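Local coordinates for protein xylooligosaccharide oxidase (Myceliophthora thermophila, PDB 5L6G) that oxidises xylooligosaccharides and related sugars at their C1 hydroxyl to lactones, using a bicovalently bound FAD and reducing molecular oxygen to hydrogen peroxide, at residues A[373-384]-A[407-418]. Numbering follows the deposited sequence.
With XYP (beta-D-xylopyranose), chain H.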
loop_
_atom_site.group_PDB
_atom_site.type_symbol
_atom_site.label_atom_id
_atom_site.label_comp_id
_atom_site.label_asym_id
_atom_site.label_seq_id
_atom_site.Cartn_x
_atom_site.Cartn_y
_atom_site.Cartn_z
ATOM N N ARG A 373 17.980 15.555 6.142
ATOM C CA ARG A 373 17.519 14.228 6.500
ATOM C C ARG A 373 17.393 13.370 5.255
ATOM O O ARG A 373 17.313 13.882 4.140
ATOM C CB ARG A 373 16.145 14.318 7.163
ATOM C CG ARG A 373 16.144 15.112 8.449
ATOM C CD ARG A 373 14.779 15.003 9.116
ATOM N NE ARG A 373 13.697 15.590 8.323
ATOM C CZ ARG A 373 13.370 16.883 8.306
ATOM N NH1 ARG A 373 14.080 17.790 9.007
ATOM N NH2 ARG A 373 12.345 17.296 7.557
ATOM N N SER A 374 17.347 12.061 5.457
ATOM C CA SER A 374 17.179 11.098 4.367
ATOM C C SER A 374 15.755 11.052 3.815
ATOM O O SER A 374 14.917 10.241 4.263
ATOM C CB SER A 374 17.548 9.695 4.847
ATOM O OG SER A 374 18.889 9.625 5.251
ATOM N N TRP A 375 15.497 11.827 2.778
ATOM C CA TRP A 375 14.204 11.847 2.163
ATOM C C TRP A 375 14.271 11.230 0.760
ATOM O O TRP A 375 15.343 11.138 0.170
ATOM C CB TRP A 375 13.660 13.266 2.113
ATOM C CG TRP A 375 14.464 14.165 1.244
ATOM C CD1 TRP A 375 15.490 14.966 1.629
ATOM C CD2 TRP A 375 14.332 14.328 -0.167
ATOM N NE1 TRP A 375 16.004 15.625 0.553
ATOM C CE2 TRP A 375 15.307 15.249 -0.567
ATOM C CE3 TRP A 375 13.475 13.782 -1.135
ATOM C CZ2 TRP A 375 15.447 15.653 -1.895
ATOM C CZ3 TRP A 375 13.614 14.164 -2.426
ATOM C CH2 TRP A 375 14.585 15.099 -2.807
ATOM N N TYR A 376 13.131 10.756 0.270
ATOM C CA TYR A 376 13.005 10.399 -1.146
ATOM C C TYR A 376 11.611 10.707 -1.636
ATOM O O TYR A 376 10.683 10.894 -0.837
ATOM C CB TYR A 376 13.368 8.929 -1.432
ATOM C CG TYR A 376 12.473 7.860 -0.814
ATOM C CD1 TYR A 376 11.230 7.543 -1.383
ATOM C CD2 TYR A 376 12.887 7.132 0.298
ATOM C CE1 TYR A 376 10.417 6.552 -0.838
ATOM C CE2 TYR A 376 12.074 6.127 0.839
ATOM C CZ TYR A 376 10.839 5.859 0.262
ATOM O OH TYR A 376 10.004 4.885 0.783
ATOM N N ILE A 377 11.488 10.789 -2.956
ATOM C CA ILE A 377 10.204 10.872 -3.622
ATOM C C ILE A 377 10.136 9.758 -4.678
ATOM O O ILE A 377 11.094 9.522 -5.425
ATOM C CB ILE A 377 9.954 12.261 -4.259
ATOM C CG1 ILE A 377 8.568 12.322 -4.900
ATOM C CG2 ILE A 377 11.006 12.613 -5.296
ATOM C CD1 ILE A 377 8.171 13.724 -5.318
ATOM N N ILE A 378 9.011 9.064 -4.714
ATOM C CA ILE A 378 8.762 8.111 -5.778
ATOM C C ILE A 378 7.603 8.653 -6.603
ATOM O O ILE A 378 6.606 9.086 -6.053
ATOM C CB ILE A 378 8.450 6.724 -5.229
ATOM C CG1 ILE A 378 9.726 6.077 -4.703
ATOM C CG2 ILE A 378 7.801 5.853 -6.297
ATOM C CD1 ILE A 378 9.505 4.703 -4.098
ATOM N N ILE A 379 7.760 8.675 -7.920
ATOM C CA ILE A 379 6.678 9.016 -8.813
ATOM C C ILE A 379 6.469 7.781 -9.663
ATOM O O ILE A 379 7.280 7.477 -10.542
ATOM C CB ILE A 379 6.999 10.236 -9.726
ATOM C CG1 ILE A 379 7.470 11.429 -8.897
ATOM C CG2 ILE A 379 5.770 10.633 -10.542
ATOM C CD1 ILE A 379 8.405 12.344 -9.637
ATOM N N ASP A 380 5.383 7.064 -9.407
ATOM C CA ASP A 380 5.126 5.832 -10.137
ATOM C C ASP A 380 4.498 6.160 -11.470
ATOM O O ASP A 380 3.610 7.010 -11.537
ATOM C CB ASP A 380 4.171 4.933 -9.354
ATOM C CG ASP A 380 4.826 4.301 -8.161
ATOM O OD1 ASP A 380 5.888 3.688 -8.314
ATOM O OD2 ASP A 380 4.256 4.365 -7.074
ATOM N N MET A 381 4.950 5.485 -12.531
ATOM C CA MET A 381 4.250 5.536 -13.804
ATOM C C MET A 381 3.002 4.663 -13.661
ATOM O O MET A 381 3.034 3.465 -13.841
ATOM C CB MET A 381 5.153 5.055 -14.968
ATOM C CG MET A 381 6.451 5.823 -15.092
ATOM S SD MET A 381 6.348 7.605 -15.412
ATOM C CE MET A 381 6.499 8.257 -13.755
ATOM N N TYR A 382 1.892 5.300 -13.327
ATOM C CA TYR A 382 0.747 4.620 -12.740
ATOM C C TYR A 382 -0.367 4.371 -13.752
ATOM O O TYR A 382 -0.934 3.277 -13.824
ATOM C CB TYR A 382 0.268 5.481 -11.567
ATOM C CG TYR A 382 -0.998 5.035 -10.879
ATOM C CD1 TYR A 382 -2.239 5.448 -11.340
ATOM C CD2 TYR A 382 -0.949 4.228 -9.766
ATOM C CE1 TYR A 382 -3.401 5.064 -10.718
ATOM C CE2 TYR A 382 -2.107 3.841 -9.117
ATOM C CZ TYR A 382 -3.329 4.254 -9.604
ATOM O OH TYR A 382 -4.471 3.865 -8.964
ATOM N N GLY A 383 -0.698 5.411 -14.512
ATOM C CA GLY A 383 -1.851 5.415 -15.384
ATOM C C GLY A 383 -1.478 5.404 -16.857
ATOM O O GLY A 383 -0.487 4.796 -17.268
ATOM N N GLY A 384 -2.310 6.050 -17.666
ATOM C CA GLY A 384 -2.118 6.068 -19.093
ATOM C C GLY A 384 -2.799 4.905 -19.786
ATOM O O GLY A 384 -3.240 3.960 -19.146
ATOM N N HIS A 407 -5.809 9.801 -13.302
ATOM C CA HIS A 407 -4.959 9.172 -12.305
ATOM C C HIS A 407 -3.759 8.627 -13.018
ATOM O O HIS A 407 -3.688 7.458 -13.368
ATOM C CB HIS A 407 -5.756 8.111 -11.560
ATOM C CG HIS A 407 -6.976 8.683 -10.920
ATOM N ND1 HIS A 407 -8.244 8.229 -11.189
ATOM C CD2 HIS A 407 -7.121 9.747 -10.095
ATOM C CE1 HIS A 407 -9.118 8.953 -10.510
ATOM N NE2 HIS A 407 -8.461 9.872 -9.830
ATOM N N LEU A 408 -2.820 9.533 -13.240
ATOM C CA LEU A 408 -1.674 9.260 -14.087
ATOM C C LEU A 408 -0.451 8.855 -13.290
ATOM O O LEU A 408 0.332 8.009 -13.753
ATOM C CB LEU A 408 -1.334 10.518 -14.859
ATOM C CG LEU A 408 -0.305 10.334 -15.962
ATOM C CD1 LEU A 408 -0.742 9.277 -16.967
ATOM C CD2 LEU A 408 -0.053 11.665 -16.651
ATOM N N PHE A 409 -0.281 9.491 -12.123
ATOM C CA PHE A 409 0.900 9.317 -11.279
ATOM C C PHE A 409 0.475 9.041 -9.852
ATOM O O PHE A 409 -0.459 9.655 -9.338
ATOM C CB PHE A 409 1.774 10.577 -11.225
ATOM C CG PHE A 409 2.428 10.931 -12.523
ATOM C CD1 PHE A 409 3.215 10.008 -13.189
ATOM C CD2 PHE A 409 2.257 12.187 -13.077
ATOM C CE1 PHE A 409 3.830 10.333 -14.370
ATOM C CE2 PHE A 409 2.846 12.509 -14.274
ATOM C CZ PHE A 409 3.648 11.587 -14.920
ATOM N N LEU A 410 1.204 8.130 -9.229
ATOM C CA LEU A 410 1.142 7.872 -7.807
ATOM C C LEU A 410 2.475 8.229 -7.178
ATOM O O LEU A 410 3.558 7.914 -7.706
ATOM C CB LEU A 410 0.831 6.401 -7.575
ATOM C CG LEU A 410 0.917 5.816 -6.184
ATOM C CD1 LEU A 410 -0.158 6.461 -5.331
ATOM C CD2 LEU A 410 0.757 4.291 -6.239
ATOM N N TYR A 411 2.404 8.857 -6.018
ATOM C CA TYR A 411 3.588 9.380 -5.375
ATOM C C TYR A 411 3.719 8.887 -3.950
ATOM O O TYR A 411 2.720 8.799 -3.220
ATOM C CB TYR A 411 3.528 10.891 -5.288
ATOM C CG TYR A 411 3.310 11.659 -6.568
ATOM C CD1 TYR A 411 2.065 11.673 -7.196
ATOM C CD2 TYR A 411 4.320 12.424 -7.113
ATOM C CE1 TYR A 411 1.822 12.429 -8.320
ATOM C CE2 TYR A 411 4.098 13.191 -8.244
ATOM C CZ TYR A 411 2.849 13.195 -8.846
ATOM O OH TYR A 411 2.613 13.942 -9.972
ATOM N N GLU A 412 4.963 8.608 -3.566
ATOM C CA GLU A 412 5.325 8.407 -2.191
ATOM C C GLU A 412 6.377 9.464 -1.859
ATOM O O GLU A 412 7.381 9.574 -2.565
ATOM C CB GLU A 412 5.917 7.021 -1.949
ATOM C CG GLU A 412 6.159 6.744 -0.472
ATOM C CD GLU A 412 6.802 5.394 -0.206
ATOM O OE1 GLU A 412 7.232 4.703 -1.174
ATOM O OE2 GLU A 412 6.902 5.041 0.990
ATOM N N LEU A 413 6.126 10.228 -0.799
ATOM C CA LEU A 413 7.082 11.192 -0.279
ATOM C C LEU A 413 7.460 10.740 1.116
ATOM O O LEU A 413 6.608 10.493 1.945
ATOM C CB LEU A 413 6.517 12.615 -0.243
ATOM C CG LEU A 413 6.034 13.286 -1.542
ATOM C CD1 LEU A 413 4.647 12.828 -1.933
ATOM C CD2 LEU A 413 6.045 14.805 -1.413
ATOM N N TYR A 414 8.757 10.624 1.368
ATOM C CA TYR A 414 9.243 9.915 2.545
ATOM C C TYR A 414 10.363 10.708 3.164
ATOM O O TYR A 414 11.310 11.080 2.483
ATOM C CB TYR A 414 9.740 8.542 2.123
ATOM C CG TYR A 414 9.785 7.480 3.193
ATOM C CD1 TYR A 414 8.699 6.637 3.400
ATOM C CD2 TYR A 414 10.929 7.253 3.940
ATOM C CE1 TYR A 414 8.737 5.632 4.352
ATOM C CE2 TYR A 414 10.974 6.239 4.898
ATOM C CZ TYR A 414 9.869 5.428 5.081
ATOM O OH TYR A 414 9.893 4.403 5.986
ATOM N N ASP A 415 10.279 10.940 4.467
ATOM C CA ASP A 415 11.216 11.833 5.159
ATOM C C ASP A 415 11.649 11.117 6.438
ATOM O O ASP A 415 10.895 11.050 7.401
ATOM C CB ASP A 415 10.515 13.167 5.428
ATOM C CG ASP A 415 11.325 14.122 6.277
ATOM O OD1 ASP A 415 12.553 13.887 6.498
ATOM O OD2 ASP A 415 10.711 15.138 6.734
ATOM N N ARG A 416 12.851 10.550 6.410
ATOM C CA ARG A 416 13.307 9.585 7.412
ATOM C C ARG A 416 14.425 10.198 8.235
ATOM O O ARG A 416 15.320 10.828 7.673
ATOM C CB ARG A 416 13.834 8.326 6.721
ATOM C CG ARG A 416 14.434 7.298 7.662
ATOM C CD ARG A 416 14.995 6.113 6.896
ATOM N NE ARG A 416 15.501 5.084 7.802
ATOM C CZ ARG A 416 16.081 3.955 7.397
ATOM N NH1 ARG A 416 16.262 3.704 6.104
ATOM N NH2 ARG A 416 16.524 3.089 8.292
ATOM N N SER A 417 14.364 10.039 9.549
ATOM C CA SER A 417 15.453 10.494 10.409
ATOM C C SER A 417 16.112 9.285 11.051
ATOM O O SER A 417 15.438 8.275 11.286
ATOM C CB SER A 417 14.933 11.446 11.497
ATOM O OG SER A 417 13.963 10.833 12.314
ATOM N N PHE A 418 17.425 9.381 11.294
ATOM C CA PHE A 418 18.142 8.374 12.075
ATOM C C PHE A 418 18.335 8.940 13.474
ATOM O O PHE A 418 19.317 9.598 13.776
ATOM C CB PHE A 418 19.479 8.048 11.444
ATOM C CG PHE A 418 19.367 7.316 10.153
ATOM C CD1 PHE A 418 19.223 7.999 8.964
ATOM C CD2 PHE A 418 19.383 5.928 10.119
ATOM C CE1 PHE A 418 19.109 7.318 7.757
ATOM C CE2 PHE A 418 19.284 5.238 8.910
ATOM C CZ PHE A 418 19.144 5.937 7.730
HETATM O O1 XYP H . 6.630 2.346 -2.700
HETATM C C1 XYP H . 7.497 1.662 -1.798
HETATM C C2 XYP H . 8.825 1.379 -2.497
HETATM C C3 XYP H . 9.858 0.832 -1.520
HETATM C C4 XYP H . 9.973 1.751 -0.307
HETATM C C5 XYP H . 8.596 2.005 0.319
HETATM O O2 XYP H . 8.582 0.424 -3.529
HETATM O O3 XYP H . 11.119 0.623 -2.178
HETATM O O4 XYP H . 10.789 1.135 0.696
HETATM O O5 XYP H . 7.659 2.474 -0.646
#
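I379 sits between two aromatic rings of the neighbouring antiparallel strand: its CG2 methyl lies 3.7 Å from F409 CD1 and, off-centre, over the ring of Y411, while CG1 lies alongside Y411 CD2. M381 bends back so that its sulfur meets the edge of the F409 ring, a Met-aromatic contact, and its CE comes 3.4 Å from F409 CE1. W253 of helix 246-261 covers I379 and Y411 on this face. At one end, Y382 N and G383 N both bond to L408 O from the same side of its carbonyl plane, where L408 and F409 form a classic beta bulge opposite T349.

Alternate residues build the sugar-facing side. Y414 places CB over the centre of the Y376 ring, 3.5 Å from its centroid; the two rings are nearly parallel (8°) but slid apart, leaving Y376 OH above the rim of the Y414 ring. E412 is fully extended, CG anti to the backbone N (chi1 -174°), which carries its carboxylate to Y376, whose OH lies 3.1 Å from E412 OE2, at best a weak hydrogen bond, since its one proton has another acceptor within reach; OE2 is also bonded to Y96.

At the far edge, R373 grips D415 side-on through a salt bridge: NE reaches OD1 at 2.7 Å on its syn lone pair, and NH2 reaches OD2 at 2.8 Å. Replacing R373 with an alanine would probably leave the D415 carboxylate without its counter-charge, held through OD2 by Y421 but freer to turn.

The paired strands are interior neighbours in an eight-stranded antiparallel sheet, between strands 269-275 and 341-349, one face of which lines the xylose pocket with Y376, I378 and the substrate-binding E412, as expected for the substrate domain of a berberine bridge enzyme-like oxidase.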